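Local structure of DUF5624 domain-containing protein (Legionella pneumophila subsp. pneumophila, 4JX2) at residues Q241-S244 with K245-L249. The protein is of unknown function but is probably secreted, its chain combining many helices with a small mixed beta sheet. Sequence-based numbering, arbitrary orientation.
Sequences QLHS and KISQL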
loop_
_atom_site.group_PDB
_atom_site.type_symbol
_atom_site.label_atom_id
_atom_site.label_comp_id
_atom_site.label_asym_id
_atom_site.label_seq_id
_atom_site.Cartn_x
_atom_site.Cartn_y
_atom_site.Cartn_z
ATOM N N GLN A 241 -6.527 20.228 -17.175
ATOM C CA GLN A 241 -7.741 20.720 -16.522
ATOM C C GLN A 241 -7.472 21.094 -15.053
ATOM O O GLN A 241 -7.936 22.147 -14.588
ATOM C CB GLN A 241 -8.868 19.705 -16.633
ATOM C CG GLN A 241 -9.516 19.670 -18.017
ATOM C CD GLN A 241 -10.216 20.934 -18.437
ATOM O OE1 GLN A 241 -9.996 21.435 -19.529
ATOM N NE2 GLN A 241 -11.096 21.464 -17.602
ATOM N N LEU A 242 -6.692 20.269 -14.354
ATOM C CA LEU A 242 -6.322 20.557 -12.984
ATOM C C LEU A 242 -5.388 21.776 -12.891
ATOM O O LEU A 242 -5.591 22.627 -12.015
ATOM C CB LEU A 242 -5.660 19.363 -12.294
ATOM C CG LEU A 242 -5.526 19.598 -10.796
ATOM C CD1 LEU A 242 -6.904 19.764 -10.135
ATOM C CD2 LEU A 242 -4.717 18.544 -10.134
ATOM N N HIS A 243 -4.353 21.842 -13.752
ATOM C CA HIS A 243 -3.434 22.958 -13.709
ATOM C C HIS A 243 -4.219 24.271 -13.912
ATOM O O HIS A 243 -3.998 25.211 -13.154
ATOM C CB HIS A 243 -2.307 22.789 -14.732
ATOM C CG HIS A 243 -1.424 23.990 -14.823
ATOM N ND1 HIS A 243 -1.678 25.010 -15.730
ATOM C CD2 HIS A 243 -0.363 24.338 -14.063
ATOM C CE1 HIS A 243 -0.739 25.915 -15.529
ATOM N NE2 HIS A 243 0.072 25.563 -14.529
ATOM N N SER A 244 -5.161 24.318 -14.877
ATOM C CA SER A 244 -5.957 25.518 -15.137
ATOM C C SER A 244 -6.713 25.977 -13.866
ATOM O O SER A 244 -6.714 27.176 -13.547
ATOM C CB SER A 244 -6.936 25.285 -16.289
ATOM O OG SER A 244 -6.308 25.019 -17.535
ATOM N N LYS A 245 -7.303 25.005 -13.124
ATOM C CA LYS A 245 -8.064 25.243 -11.901
ATOM C C LYS A 245 -7.168 25.614 -10.714
ATOM O O LYS A 245 -7.452 26.624 -10.073
ATOM C CB LYS A 245 -8.923 24.025 -11.546
ATOM C CG LYS A 245 -10.343 24.095 -12.059
ATOM C CD LYS A 245 -11.251 23.311 -11.109
ATOM C CE LYS A 245 -12.725 23.337 -11.454
ATOM N NZ LYS A 245 -13.546 22.704 -10.384
ATOM N N ILE A 246 -6.102 24.824 -10.421
ATOM C CA ILE A 246 -5.178 25.021 -9.291
ATOM C C ILE A 246 -4.318 26.302 -9.426
ATOM O O ILE A 246 -3.931 26.885 -8.414
ATOM C CB ILE A 246 -4.292 23.773 -9.095
ATOM C CG1 ILE A 246 -3.914 23.579 -7.617
ATOM C CG2 ILE A 246 -3.068 23.756 -10.034
ATOM C CD1 ILE A 246 -3.352 22.277 -7.296
ATOM N N SER A 247 -4.011 26.713 -10.661
ATOM C CA SER A 247 -3.243 27.907 -10.960
ATOM C C SER A 247 -3.918 29.157 -10.426
ATOM O O SER A 247 -3.230 30.062 -9.956
ATOM C CB SER A 247 -3.059 28.039 -12.463
ATOM O OG SER A 247 -2.004 27.181 -12.853
ATOM N N GLN A 248 -5.257 29.195 -10.456
ATOM C CA GLN A 248 -6.053 30.323 -9.973
ATOM C C GLN A 248 -6.087 30.420 -8.416
ATOM O O GLN A 248 -6.609 31.397 -7.883
ATOM C CB GLN A 248 -7.476 30.229 -10.547
ATOM C CG GLN A 248 -7.554 30.631 -12.018
ATOM C CD GLN A 248 -8.840 30.207 -12.677
ATOM O OE1 GLN A 248 -9.220 29.034 -12.665
ATOM N NE2 GLN A 248 -9.520 31.145 -13.321
ATOM N N LEU A 249 -5.528 29.428 -7.702
ATOM C CA LEU A 249 -5.496 29.369 -6.240
ATOM C C LEU A 249 -4.179 29.834 -5.670
ATOM O O LEU A 249 -3.133 29.620 -6.273
ATOM C CB LEU A 249 -5.738 27.930 -5.732
ATOM C CG LEU A 249 -7.037 27.244 -6.096
ATOM C CD1 LEU A 249 -7.009 25.829 -5.649
ATOM C CD2 LEU A 249 -8.212 27.924 -5.465
#
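His243 O accepts two hydrogen bonds from a single residue one helical turn on. Ser247 N donates at 2.9 Å to His243 O, the usual i to i+4 helix bond, and Ser247 OG donates to the same His243 O at 2.8 Å. The two donors come from opposite faces of the carbonyl plane, the hydroxyl from well above it (42° out of plane) rather than along a lone pair. Ser247 OG can fold back in this way because it sits beside its own backbone N and anti to its carbonyl carbon (chi1 -80°). Ser247 OG also lies over one face of the His243 imidazole, displaced toward the rim, 3.1 Å from His243 NE2. The ring is brought there by chi1 of 174°, which sets CG beside the carbonyl carbon, and it stacks in addition with the ring of Trp401. Ile246 N gives a nearly straight bond of 2.8 Å to Leu242 O, and CG2 of Ile246 rests 3.4 Å from that Leu242 O. The preceding bond, from Lys245 N to Gln241 O, is longer at 3.3 Å. On the outer side Ser244 OG bonds back to Asp240 O. Lys245 runs out as an extended chain, its side chain touching Leu98 and Gln100, until NZ donates to Lys99 O of strand 96-101. The buried Leu242 and Ile246 side chains both meet Leu286 of helix 279-286, and they also reach Leu87 and Ile89, respectively, on strand 86-90. This is the closing part of helix 223-247, with Leu242 and Ile246 turned to the mixed beta sheet and Ser244 and Ser247 exposed, and with Ser247 returning its hydroxyl to the i-4 carbonyl, a bond common for serine and threonine in helices.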